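Local coordinates for protein putative uronate isomerase (Thermotoga maritima, PDB 4NAR) that may act as a racemase of lactate or a related hydroxy acid, as a member of the lactate racemase family, at residues K30-H36 and E63-A69; V110-P114 and R205-I210; F139-I145 and K213-R217; F146-G150 and G161-V166. All blocks are in the same frame, centred on the assembly; numbering follows the deposited sequence.

Contacts 1, 3 and 4 share one mixed beta-sheet, strand 144-150 lying between 217-227 and 31-36, with 63-68 beyond. Along the chain contact 1 closes before the others open; contacts 2 and 3 interleave, and contact 4 is nested within both. Contact 3 holds the start of strand 144-150 and contact 4 its end, their centres about 16 Å apart; contact 1 lies about 11 and 13 Å from them, centre to centre. Contact 2 packs helix 198-213 against the two-stranded sheet 107-113/130-135. Its I210 and S207 touch V166 and L163 of contact 4, tying the helix to the loop whose G161 and K164 bind acetate and sulfate at the end of strand 144-150.

Contact 1: K30-H36 and E63-A69; sequences KKVLVVH and EFHTLNA
This is a parallel strand pair inside the mixed sheet, formed by the two strands of a beta-alpha-beta unit: strand 31-36, helix 45-58, strand 63-68. The short axes approach to 4.5 Å and cross at -23°. Register runs K31-E63, V32-F64, L33-H65, V34-T66, V35-L67 and H36-N68, with CA-CA separations of 4.5 to 5.4 Å, and the backbones are extended from K31 to H36 and from E63 to N68. Hydrogen bonds alternate from strand to strand: E63 N to K30 O (2.5 Å), V32 N to E63 O (2.8 Å), H65 N to V32 O (2.9 Å), V34 N to H65 O (2.7 Å), L67 N to V34 O (2.8 Å), H36 N to L67 O (2.9 Å) and A69 N to H36 O (2.8 Å).

One face carries K31, L33, V35, E63, H65 and L67. There V35 CG2 meets L67 CB at 4.0 Å, and H65 (chi1 m) donates NE2 to E63 OE1 at 3.2 Å, while its ND1 bonds H97. K31 turns its amine to a salt bridge with D141. On the other face the F64 ring (chi1 t) packs on valines, CZ lying 3.5 Å from V34 CG2 and CD2 3.9 Å from V32 CG1. Strand 144-150 flanks 31-36 on its far edge. At the C-terminal end H36, chi1 p, folds its ring over N68 CA in a CH-pi contact, and its NE2 hydrogen-bonds T66 OG1 at 3.2 Å.

Contact 2: V110-P114 and R205-I210; sequences VGTLP and RASEMI
V110 starts the contact near the end of strand 107-113. Its side chain (chi1 m) points toward helix 198-213 and sets CG2 3.8 Å from I210 CG1 and 4.1 Å from M209 CB. G111 follows with phi 152° and psi -178°; its CA lies 4.0 Å from SE of M209, a selenomethionine, and a CB here would clash with that selenium. T112 is extended and turns its side chain away, its OG1 bonding E129, but its carbonyl O is 3.6 Å from M209 CE. L113 (m, t) brings CD2 to 3.5 Å from R205 CG, 3.9 Å from M209 CE and 4.1 Å from A206 CB. P114, the N-cap position of helix 115-121, meets R205 loosely, CD to NH2 4.3 Å. M209 (m, t, m) thus lies along the strand between V110 and L113. No hydrogen bond crosses. The short axes run nearly antiparallel, at 158° and 7.9 Å, an arrangement typical of alpha/beta packing: here a helix lies against the two-stranded antiparallel sheet of 107-113 and 130-135.

Contact 3: F139-I145 and K213-R217; sequences FEDFDAI and KIKAR
Two backbone hydrogen bonds bring 213-217 alongside 139-145 where strands 144-150 and 217-227 start side by side. I145 N donates to R217 O at 2.9 Å; R217 N reaches D143 O at 3.4 Å, a weak bond. Between them A144 and R217 form a parallel bridge, CA-CA 4.8 Å. Before the strand, an inverse gamma turn centred on D141 bonds F142 N to E140 O at 2.7 Å.

The polar side chains look outward for partners: D141 OD1 forms a salt bridge with K31 NZ, D143 OD1 accepts from the backbone N of K30, and the R217 guanidinium pairs with E240 and hydrogen-bonds D25 O. Apolar groups fill the gap between the segments. A216 CB points into it, 3.7 Å from I145 CG1 and 4.1 Å from F142 CB; it also makes a close 3.0 Å contact with the carbonyl F142 O. I145 CD1 meets I214 CG2 at 4.1 Å. The F139 ring brings CE1 to 3.7 Å from K213 CB and 3.9 Å from I214 CG1.

The contact links the end of helix 198-213 to the sheet: strand 31-36 borders 144-150 on its other edge, while F139 reaches across to A108 and V110 of strand 107-113.

Contact 4: F146-G150 and G161-V166; sequences FFING and GGLKIV. With ACT (acetate ion), chain E; SO4 (sulfate ion), chain C.
An acetate ion is held by two backbone amides, one from each segment: G150 N donates to its OXT at 3.2 Å and G161 N to its O at 3.1 Å. The site lies at the C-terminal end of strand 144-150 in the mixed sheet, where ligands commonly bind in alpha/beta folds. The acetate and a nearby sulfate, probably from the crystallisation liquor, may mark a substrate pocket; R41 hydrogen-bonds both.

The return loop passes through G161 (phi 96°) and G162 (phi 51°); a CB on G161 would clash with G150 O. N149, chi1 p, accepts from G162 N at OD1 (2.7 Å) and gives ND2 to T220 and, weakly, to F147 O at 3.0 Å. A short 3-10 turn at 163-164 follows (K164 N to G161 O 3.1 Å). It brings I165 CD1 to 3.4 Å from I148 O, and I165 CG2 and V166 CG2 each to 4.0 Å from the F147 ring, at CD1 and CE1. K164 NZ hydrogen-bonds O1 of the sulfate at 2.9 Å.

Contact 1: K30-H36 and E63-A69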
loop_
_atom_site.group_PDB
_atom_site.type_symbol
_atom_site.label_atom_id
_atom_site.label_comp_id
_atom_site.label_asym_id
_atom_site.label_seq_id
_atom_site.Cartn_x
_atom_site.Cartn_y
_atom_site.Cartn_z
ATOM N N LYS A 30 -19.300 24.128 -2.507
ATOM C CA LYS A 30 -18.343 25.222 -2.504
ATOM C C LYS A 30 -16.981 24.683 -2.071
ATOM O O LYS A 30 -15.985 24.953 -2.730
ATOM C CB LYS A 30 -18.807 26.419 -1.652
ATOM C CG LYS A 30 -19.806 26.072 -0.570
ATOM C CD LYS A 30 -20.471 27.317 0.029
ATOM C CE LYS A 30 -19.540 28.071 0.975
ATOM N NZ LYS A 30 -20.224 28.462 2.251
ATOM N N LYS A 31 -16.962 23.888 -0.999
ATOM C CA LYS A 31 -15.736 23.296 -0.447
ATOM C C LYS A 31 -15.731 21.764 -0.603
ATOM O O LYS A 31 -16.629 21.070 -0.104
ATOM C CB LYS A 31 -15.612 23.647 1.041
ATOM C CG LYS A 31 -14.650 24.770 1.395
ATOM C CD LYS A 31 -13.646 24.250 2.429
ATOM C CE LYS A 31 -13.290 25.279 3.496
ATOM N NZ LYS A 31 -12.359 24.662 4.505
ATOM N N VAL A 32 -14.702 21.245 -1.271
ATOM C CA VAL A 32 -14.572 19.822 -1.553
ATOM C C VAL A 32 -13.174 19.315 -1.153
ATOM O O VAL A 32 -12.198 20.064 -1.212
ATOM C CB VAL A 32 -14.825 19.580 -3.062
ATOM C CG1 VAL A 32 -13.811 18.627 -3.676
ATOM C CG2 VAL A 32 -16.253 19.118 -3.306
ATOM N N LEU A 33 -13.078 18.053 -0.730
ATOM C CA LEU A 33 -11.781 17.444 -0.429
ATOM C C LEU A 33 -11.569 16.192 -1.268
ATOM O O LEU A 33 -12.448 15.307 -1.327
ATOM C CB LEU A 33 -11.667 17.088 1.062
ATOM C CG LEU A 33 -10.400 16.357 1.547
ATOM C CD1 LEU A 33 -9.146 17.197 1.312
ATOM C CD2 LEU A 33 -10.500 15.973 3.019
ATOM N N VAL A 34 -10.404 16.109 -1.912
ATOM C CA VAL A 34 -10.042 14.912 -2.655
ATOM C C VAL A 34 -8.841 14.241 -2.005
ATOM O O VAL A 34 -7.734 14.798 -1.975
ATOM C CB VAL A 34 -9.760 15.196 -4.162
ATOM C CG1 VAL A 34 -9.307 13.914 -4.882
ATOM C CG2 VAL A 34 -10.993 15.778 -4.833
ATOM N N VAL A 35 -9.078 13.041 -1.477
ATOM C CA VAL A 35 -8.031 12.203 -0.908
ATOM C C VAL A 35 -7.556 11.235 -2.005
ATOM O O VAL A 35 -8.377 10.535 -2.623
ATOM C CB VAL A 35 -8.544 11.446 0.356
ATOM C CG1 VAL A 35 -7.454 10.565 0.940
ATOM C CG2 VAL A 35 -9.039 12.441 1.421
ATOM N N HIS A 36 -6.243 11.214 -2.261
ATOM C CA HIS A 36 -5.680 10.473 -3.393
ATOM C C HIS A 36 -4.446 9.668 -2.990
ATOM O O HIS A 36 -3.861 9.903 -1.924
ATOM C CB HIS A 36 -5.288 11.435 -4.532
ATOM C CG HIS A 36 -4.341 12.524 -4.101
ATOM N ND1 HIS A 36 -2.974 12.368 -4.105
ATOM C CD2 HIS A 36 -4.583 13.777 -3.638
ATOM C CE1 HIS A 36 -2.406 13.480 -3.656
ATOM N NE2 HIS A 36 -3.357 14.347 -3.370
ATOM N N GLU A 63 -13.765 25.878 -3.508
ATOM C CA GLU A 63 -12.517 25.398 -2.932
ATOM C C GLU A 63 -12.282 23.903 -3.162
ATOM O O GLU A 63 -13.095 23.055 -2.769
ATOM C CB GLU A 63 -12.513 25.691 -1.445
ATOM C CG GLU A 63 -11.360 26.530 -1.013
ATOM C CD GLU A 63 -11.720 27.441 0.136
ATOM O OE1 GLU A 63 -11.203 27.225 1.259
ATOM O OE2 GLU A 63 -12.517 28.380 -0.090
ATOM N N PHE A 64 -11.157 23.592 -3.789
ATOM C CA PHE A 64 -10.814 22.228 -4.152
ATOM C C PHE A 64 -9.535 21.869 -3.406
ATOM O O PHE A 64 -8.428 22.237 -3.820
ATOM C CB PHE A 64 -10.597 22.157 -5.664
ATOM C CG PHE A 64 -10.417 20.762 -6.197
ATOM C CD1 PHE A 64 -9.142 20.218 -6.355
ATOM C CD2 PHE A 64 -11.530 19.998 -6.558
ATOM C CE1 PHE A 64 -8.983 18.914 -6.863
ATOM C CE2 PHE A 64 -11.390 18.700 -7.063
ATOM C CZ PHE A 64 -10.120 18.155 -7.223
ATOM N N HIS A 65 -9.694 21.189 -2.278
ATOM C CA HIS A 65 -8.563 20.775 -1.464
ATOM C C HIS A 65 -8.183 19.324 -1.772
ATOM O O HIS A 65 -9.047 18.491 -2.063
ATOM C CB HIS A 65 -8.915 20.925 0.009
ATOM C CG HIS A 65 -9.041 22.354 0.455
ATOM N ND1 HIS A 65 -8.062 22.993 1.187
ATOM C CD2 HIS A 65 -10.031 23.257 0.281
ATOM C CE1 HIS A 65 -8.445 24.231 1.443
ATOM N NE2 HIS A 65 -9.633 24.420 0.904
ATOM N N THR A 66 -6.890 19.009 -1.722
ATOM C CA THR A 66 -6.473 17.619 -1.885
ATOM C C THR A 66 -5.604 17.143 -0.734
ATOM O O THR A 66 -4.930 17.946 -0.085
ATOM C CB THR A 66 -5.771 17.355 -3.248
ATOM O OG1 THR A 66 -4.336 17.378 -3.084
ATOM C CG2 THR A 66 -6.253 18.375 -4.310
ATOM N N LEU A 67 -5.639 15.835 -0.478
ATOM C CA LEU A 67 -4.891 15.238 0.622
ATOM C C LEU A 67 -4.194 13.997 0.084
ATOM O O LEU A 67 -4.824 13.073 -0.467
ATOM C CB LEU A 67 -5.815 14.839 1.787
ATOM C CG LEU A 67 -5.371 14.968 3.259
ATOM C CD1 LEU A 67 -6.137 13.977 4.111
ATOM C CD2 LEU A 67 -3.865 14.823 3.494
ATOM N N ASN A 68 -2.879 13.994 0.241
ATOM C CA ASN A 68 -2.065 12.875 -0.154
ATOM C C ASN A 68 -2.153 11.775 0.897
ATOM O O ASN A 68 -1.654 11.944 2.016
ATOM C CB ASN A 68 -0.609 13.331 -0.293
ATOM C CG ASN A 68 0.306 12.204 -0.733
ATOM O OD1 ASN A 68 0.132 11.640 -1.820
ATOM N ND2 ASN A 68 1.285 11.864 0.114
ATOM N N ALA A 69 -2.774 10.650 0.539
ATOM C CA ALA A 69 -2.834 9.501 1.444
ATOM C C ALA A 69 -1.463 8.817 1.506
ATOM O O ALA A 69 -1.253 7.761 0.882
ATOM C CB ALA A 69 -3.912 8.509 1.000
#

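Contact 2: V110-P114 and R205-I210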
loop_
_atom_site.group_PDB
_atom_site.type_symbol
_atom_site.label_atom_id
_atom_site.label_comp_id
_atom_site.label_asym_id
_atom_site.label_seq_id
_atom_site.Cartn_x
_atom_site.Cartn_y
_atom_site.Cartn_z
ATOM N N VAL A 110 -10.623 9.932 17.037
ATOM C CA VAL A 110 -12.048 9.633 16.841
ATOM C C VAL A 110 -12.607 8.616 17.843
ATOM O O VAL A 110 -13.827 8.518 18.023
ATOM C CB VAL A 110 -12.419 9.197 15.379
ATOM C CG1 VAL A 110 -11.874 10.182 14.357
ATOM C CG2 VAL A 110 -11.941 7.790 15.082
ATOM N N GLY A 111 -11.719 7.865 18.488
ATOM C CA GLY A 111 -12.143 6.810 19.399
ATOM C C GLY A 111 -11.113 5.700 19.485
ATOM O O GLY A 111 -10.055 5.795 18.859
ATOM N N THR A 112 -11.405 4.653 20.253
ATOM C CA THR A 112 -10.455 3.555 20.424
ATOM C C THR A 112 -11.013 2.231 19.923
ATOM O O THR A 112 -12.226 2.023 19.929
ATOM C CB THR A 112 -10.053 3.352 21.911
ATOM O OG1 THR A 112 -11.230 3.327 22.717
ATOM C CG2 THR A 112 -9.158 4.473 22.418
ATOM N N LEU A 113 -10.120 1.345 19.481
ATOM C CA LEU A 113 -10.442 -0.071 19.359
ATOM C C LEU A 113 -10.338 -0.694 20.759
ATOM O O LEU A 113 -9.356 -0.467 21.466
ATOM C CB LEU A 113 -9.472 -0.768 18.391
ATOM C CG LEU A 113 -9.491 -0.294 16.929
ATOM C CD1 LEU A 113 -8.475 -1.056 16.081
ATOM C CD2 LEU A 113 -10.882 -0.441 16.328
ATOM N N PRO A 114 -11.356 -1.469 21.175
ATOM C CA PRO A 114 -11.312 -2.143 22.485
ATOM C C PRO A 114 -10.247 -3.247 22.575
ATOM O O PRO A 114 -9.956 -3.920 21.579
ATOM C CB PRO A 114 -12.722 -2.745 22.630
ATOM C CG PRO A 114 -13.255 -2.832 21.216
ATOM C CD PRO A 114 -12.662 -1.636 20.509
ATOM N N ARG A 205 -13.308 -1.889 11.262
ATOM C CA ARG A 205 -13.832 -1.571 12.591
ATOM C C ARG A 205 -13.514 -0.129 12.959
ATOM O O ARG A 205 -14.391 0.614 13.400
ATOM C CB ARG A 205 -13.288 -2.552 13.637
ATOM C CG ARG A 205 -13.648 -2.220 15.088
ATOM C CD ARG A 205 -15.155 -2.161 15.325
ATOM N NE ARG A 205 -15.487 -1.899 16.733
ATOM C CZ ARG A 205 -16.079 -0.784 17.170
ATOM N NH1 ARG A 205 -16.415 0.181 16.305
ATOM N NH2 ARG A 205 -16.342 -0.632 18.469
ATOM N N ALA A 206 -12.271 0.280 12.735
ATOM C CA ALA A 206 -11.847 1.645 13.033
ATOM C C ALA A 206 -12.536 2.695 12.132
ATOM O O ALA A 206 -12.914 3.790 12.588
ATOM C CB ALA A 206 -10.362 1.736 12.905
ATOM N N SER A 207 -12.717 2.348 10.859
ATOM C CA SER A 207 -13.291 3.283 9.897
ATOM C C SER A 207 -14.735 3.618 10.216
ATOM O O SER A 207 -15.213 4.701 9.871
ATOM C CB SER A 207 -13.200 2.736 8.475
ATOM O OG SER A 207 -11.848 2.483 8.152
ATOM N N GLU A 208 -15.431 2.677 10.848
ATOM C CA GLU A 208 -16.801 2.912 11.275
ATOM C C GLU A 208 -16.881 4.165 12.144
ATOM O O GLU A 208 -17.713 5.046 11.916
ATOM C CB GLU A 208 -17.302 1.724 12.074
ATOM C CG GLU A 208 -18.188 0.796 11.281
ATOM C CD GLU A 208 -18.954 -0.157 12.180
ATOM O OE1 GLU A 208 -18.330 -1.099 12.738
ATOM O OE2 GLU A 208 -20.182 0.052 12.338
HETATM N N MSE A 209 -15.998 4.243 13.135
HETATM C CA MSE A 209 -15.982 5.380 14.052
HETATM C C MSE A 209 -15.603 6.679 13.327
HETATM O O MSE A 209 -16.045 7.774 13.698
HETATM C CB MSE A 209 -15.017 5.112 15.206
HETATM C CG MSE A 209 -15.651 4.431 16.414
HETATM SE SE MSE A 209 -14.249 3.902 17.670
HETATM C CE MSE A 209 -13.542 2.403 16.644
ATOM N N ILE A 210 -14.778 6.540 12.292
ATOM C CA ILE A 210 -14.361 7.675 11.481
ATOM C C ILE A 210 -15.536 8.209 10.669
ATOM O O ILE A 210 -15.851 9.403 10.743
ATOM C CB ILE A 210 -13.177 7.287 10.549
ATOM C CG1 ILE A 210 -11.941 6.949 11.390
ATOM C CG2 ILE A 210 -12.874 8.391 9.521
ATOM C CD1 ILE A 210 -10.749 6.490 10.583
#

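Contact 3: F139-I145 and K213-R217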
loop_
_atom_site.group_PDB
_atom_site.type_symbol
_atom_site.label_atom_id
_atom_site.label_comp_id
_atom_site.label_asym_id
_atom_site.label_seq_id
_atom_site.Cartn_x
_atom_site.Cartn_y
_atom_site.Cartn_z
ATOM N N PHE A 139 -12.626 16.227 9.005
ATOM C CA PHE A 139 -13.730 16.721 9.834
ATOM C C PHE A 139 -13.992 18.214 9.728
ATOM O O PHE A 139 -14.761 18.764 10.516
ATOM C CB PHE A 139 -13.528 16.297 11.291
ATOM C CG PHE A 139 -13.142 14.853 11.416
ATOM C CD1 PHE A 139 -14.078 13.846 11.158
ATOM C CD2 PHE A 139 -11.837 14.497 11.717
ATOM C CE1 PHE A 139 -13.718 12.504 11.231
ATOM C CE2 PHE A 139 -11.465 13.155 11.791
ATOM C CZ PHE A 139 -12.409 12.151 11.543
ATOM N N GLU A 140 -13.357 18.859 8.758
ATOM C CA GLU A 140 -13.606 20.276 8.488
ATOM C C GLU A 140 -14.896 20.467 7.683
ATOM O O GLU A 140 -15.553 19.485 7.327
ATOM C CB GLU A 140 -12.411 20.899 7.774
ATOM C CG GLU A 140 -11.108 20.326 8.282
ATOM C CD GLU A 140 -10.045 21.374 8.485
ATOM O OE1 GLU A 140 -10.086 22.402 7.765
ATOM O OE2 GLU A 140 -9.176 21.167 9.368
ATOM N N ASP A 141 -15.259 21.719 7.409
ATOM C CA ASP A 141 -16.525 22.007 6.728
ATOM C C ASP A 141 -16.526 21.664 5.230
ATOM O O ASP A 141 -16.670 22.550 4.383
ATOM C CB ASP A 141 -16.933 23.477 6.944
ATOM C CG ASP A 141 -15.831 24.472 6.527
ATOM O OD1 ASP A 141 -14.728 24.030 6.122
ATOM O OD2 ASP A 141 -16.067 25.706 6.617
ATOM N N PHE A 142 -16.381 20.386 4.887
ATOM C CA PHE A 142 -16.465 20.000 3.477
ATOM C C PHE A 142 -17.871 19.567 3.092
ATOM O O PHE A 142 -18.595 18.984 3.898
ATOM C CB PHE A 142 -15.441 18.915 3.113
ATOM C CG PHE A 142 -14.023 19.414 3.093
ATOM C CD1 PHE A 142 -13.603 20.314 2.111
ATOM C CD2 PHE A 142 -13.114 19.006 4.070
ATOM C CE1 PHE A 142 -12.294 20.806 2.098
ATOM C CE2 PHE A 142 -11.789 19.489 4.070
ATOM C CZ PHE A 142 -11.380 20.390 3.082
ATOM N N ASP A 143 -18.261 19.868 1.859
ATOM C CA ASP A 143 -19.569 19.456 1.368
ATOM C C ASP A 143 -19.496 18.042 0.804
ATOM O O ASP A 143 -20.486 17.307 0.808
ATOM C CB ASP A 143 -20.077 20.433 0.305
ATOM C CG ASP A 143 -20.363 21.812 0.871
ATOM O OD1 ASP A 143 -19.857 22.806 0.291
ATOM O OD2 ASP A 143 -21.092 21.898 1.893
ATOM N N ALA A 144 -18.322 17.671 0.307
ATOM C CA ALA A 144 -18.106 16.320 -0.182
ATOM C C ALA A 144 -16.642 15.958 -0.063
ATOM O O ALA A 144 -15.754 16.817 -0.196
ATOM C CB ALA A 144 -18.582 16.165 -1.621
ATOM N N ILE A 145 -16.400 14.680 0.215
ATOM C CA ILE A 145 -15.052 14.151 0.260
ATOM C C ILE A 145 -14.984 12.969 -0.692
ATOM O O ILE A 145 -15.773 12.023 -0.582
ATOM C CB ILE A 145 -14.676 13.690 1.660
ATOM C CG1 ILE A 145 -14.929 14.815 2.665
ATOM C CG2 ILE A 145 -13.209 13.273 1.683
ATOM C CD1 ILE A 145 -14.432 14.508 4.074
ATOM N N LYS A 213 -18.142 10.358 12.330
ATOM C CA LYS A 213 -17.851 11.756 12.647
ATOM C C LYS A 213 -17.744 12.677 11.412
ATOM O O LYS A 213 -17.838 13.902 11.537
ATOM C CB LYS A 213 -16.607 11.863 13.532
ATOM C CG LYS A 213 -16.810 11.313 14.950
ATOM C CD LYS A 213 -17.916 12.080 15.691
ATOM C CE LYS A 213 -18.981 11.123 16.260
ATOM N NZ LYS A 213 -20.350 11.740 16.276
ATOM N N ILE A 214 -17.559 12.096 10.228
ATOM C CA ILE A 214 -17.551 12.881 8.987
ATOM C C ILE A 214 -18.948 13.388 8.659
ATOM O O ILE A 214 -19.873 12.591 8.516
ATOM C CB ILE A 214 -17.069 12.048 7.784
ATOM C CG1 ILE A 214 -15.598 11.671 7.959
ATOM C CG2 ILE A 214 -17.320 12.800 6.459
ATOM C CD1 ILE A 214 -15.134 10.641 6.957
ATOM N N LYS A 215 -19.098 14.707 8.527
ATOM C CA LYS A 215 -20.392 15.296 8.169
ATOM C C LYS A 215 -20.587 15.523 6.671
ATOM O O LYS A 215 -21.721 15.525 6.192
ATOM C CB LYS A 215 -20.641 16.600 8.935
ATOM C CG LYS A 215 -19.386 17.268 9.456
ATOM C CD LYS A 215 -19.604 17.704 10.909
ATOM C CE LYS A 215 -20.916 18.480 11.081
ATOM N NZ LYS A 215 -21.757 17.918 12.180
ATOM N N ALA A 216 -19.493 15.723 5.938
ATOM C CA ALA A 216 -19.568 15.757 4.477
ATOM C C ALA A 216 -20.155 14.444 3.947
ATOM O O ALA A 216 -20.098 13.417 4.629
ATOM C CB ALA A 216 -18.186 15.974 3.878
ATOM N N ARG A 217 -20.719 14.479 2.739
ATOM C CA ARG A 217 -21.005 13.245 1.997
ATOM C C ARG A 217 -19.681 12.636 1.523
ATOM O O ARG A 217 -18.817 13.355 1.010
ATOM C CB ARG A 217 -21.891 13.524 0.779
ATOM C CG ARG A 217 -23.295 14.051 1.097
ATOM C CD ARG A 217 -24.104 14.211 -0.194
ATOM N NE ARG A 217 -24.365 12.924 -0.845
ATOM C CZ ARG A 217 -24.970 12.781 -2.023
ATOM N NH1 ARG A 217 -25.374 13.854 -2.704
ATOM N NH2 ARG A 217 -25.164 11.560 -2.522
#

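Contact 4: F146-G150 and G161-V166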
loop_
_atom_site.group_PDB
_atom_site.type_symbol
_atom_site.label_atom_id
_atom_site.label_comp_id
_atom_site.label_asym_id
_atom_site.label_seq_id
_atom_site.Cartn_x
_atom_site.Cartn_y
_atom_site.Cartn_z
ATOM N N PHE A 146 -14.039 13.029 -1.625
ATOM C CA PHE A 146 -13.902 12.015 -2.654
ATOM C C PHE A 146 -12.618 11.270 -2.413
ATOM O O PHE A 146 -11.544 11.860 -2.394
ATOM C CB PHE A 146 -13.851 12.686 -4.020
ATOM C CG PHE A 146 -15.021 13.591 -4.280
ATOM C CD1 PHE A 146 -14.916 14.956 -4.066
ATOM C CD2 PHE A 146 -16.237 13.071 -4.727
ATOM C CE1 PHE A 146 -16.002 15.799 -4.303
ATOM C CE2 PHE A 146 -17.322 13.901 -4.959
ATOM C CZ PHE A 146 -17.204 15.271 -4.751
ATOM N N PHE A 147 -12.721 9.973 -2.205
ATOM C CA PHE A 147 -11.536 9.169 -1.997
ATOM C C PHE A 147 -11.279 8.369 -3.283
ATOM O O PHE A 147 -12.019 7.426 -3.591
ATOM C CB PHE A 147 -11.747 8.195 -0.837
ATOM C CG PHE A 147 -12.032 8.851 0.496
ATOM C CD1 PHE A 147 -11.025 8.979 1.455
ATOM C CD2 PHE A 147 -13.324 9.301 0.816
ATOM C CE1 PHE A 147 -11.292 9.563 2.711
ATOM C CE2 PHE A 147 -13.599 9.882 2.057
ATOM C CZ PHE A 147 -12.586 10.007 3.008
ATOM N N ILE A 148 -10.248 8.744 -4.035
ATOM C CA ILE A 148 -9.879 7.994 -5.232
ATOM C C ILE A 148 -8.845 6.949 -4.811
ATOM O O ILE A 148 -7.665 7.258 -4.572
ATOM C CB ILE A 148 -9.293 8.911 -6.330
ATOM C CG1 ILE A 148 -10.221 10.110 -6.571
ATOM C CG2 ILE A 148 -9.062 8.124 -7.617
ATOM C CD1 ILE A 148 -9.644 11.167 -7.508
ATOM N N ASN A 149 -9.286 5.705 -4.690
ATOM C CA ASN A 149 -8.397 4.646 -4.218
ATOM C C ASN A 149 -8.210 3.588 -5.311
ATOM O O ASN A 149 -8.887 3.628 -6.336
ATOM C CB ASN A 149 -8.972 4.038 -2.933
ATOM C CG ASN A 149 -10.439 3.610 -3.092
ATOM O OD1 ASN A 149 -10.721 2.428 -3.310
ATOM N ND2 ASN A 149 -11.375 4.572 -2.972
ATOM N N GLY A 150 -7.303 2.644 -5.104
ATOM C CA GLY A 150 -7.040 1.637 -6.116
ATOM C C GLY A 150 -6.823 0.262 -5.517
ATOM O O GLY A 150 -6.208 0.127 -4.430
ATOM N N GLY A 161 -6.989 -0.641 -1.625
ATOM C CA GLY A 161 -8.219 0.023 -2.029
ATOM C C GLY A 161 -9.255 0.103 -0.928
ATOM O O GLY A 161 -9.026 -0.350 0.204
ATOM N N GLY A 162 -10.407 0.670 -1.262
ATOM C CA GLY A 162 -11.419 0.920 -0.253
ATOM C C GLY A 162 -10.859 1.663 0.953
ATOM O O GLY A 162 -10.105 2.638 0.807
ATOM N N LEU A 163 -11.210 1.187 2.148
ATOM C CA LEU A 163 -10.832 1.888 3.371
ATOM C C LEU A 163 -9.317 1.894 3.644
ATOM O O LEU A 163 -8.849 2.572 4.569
ATOM C CB LEU A 163 -11.619 1.327 4.557
ATOM C CG LEU A 163 -13.115 1.645 4.432
ATOM C CD1 LEU A 163 -13.954 0.793 5.410
ATOM C CD2 LEU A 163 -13.345 3.159 4.654
ATOM N N LYS A 164 -8.542 1.169 2.835
ATOM C CA LYS A 164 -7.099 1.215 3.019
ATOM C C LYS A 164 -6.562 2.638 2.755
ATOM O O LYS A 164 -5.537 3.050 3.310
ATOM C CB LYS A 164 -6.360 0.186 2.157
ATOM C CG LYS A 164 -4.910 -0.022 2.632
ATOM C CD LYS A 164 -3.947 -0.416 1.491
ATOM C CE LYS A 164 -2.505 -0.681 2.004
ATOM N NZ LYS A 164 -1.626 0.544 1.954
ATOM N N ILE A 165 -7.270 3.397 1.924
ATOM C CA ILE A 165 -6.890 4.776 1.713
ATOM C C ILE A 165 -7.076 5.628 2.978
ATOM O O ILE A 165 -6.391 6.641 3.153
ATOM C CB ILE A 165 -7.639 5.400 0.529
ATOM C CG1 ILE A 165 -7.039 6.774 0.194
ATOM C CG2 ILE A 165 -9.127 5.504 0.825
ATOM C CD1 ILE A 165 -7.357 7.262 -1.218
ATOM N N VAL A 166 -7.988 5.233 3.867
ATOM C CA VAL A 166 -8.134 5.959 5.121
ATOM C C VAL A 166 -7.067 5.469 6.111
ATOM O O VAL A 166 -6.334 6.270 6.701
ATOM C CB VAL A 166 -9.541 5.782 5.737
ATOM C CG1 VAL A 166 -9.638 6.560 7.054
ATOM C CG2 VAL A 166 -10.631 6.222 4.755
HETATM C C ACT E . -5.066 2.734 -1.358
HETATM O O ACT E . -4.976 1.559 -0.959
HETATM O OXT ACT E . -5.876 2.899 -2.287
HETATM C CH3 ACT E . -4.248 3.842 -0.752
HETATM S S SO4 C . 0.863 0.528 -0.664
HETATM O O1 SO4 C . -0.601 0.331 -0.699
HETATM O O2 SO4 C . 1.163 1.968 -0.551
HETATM O O3 SO4 C . 1.494 -0.167 0.472
HETATM O O4 SO4 C . 1.404 0.006 -1.923
#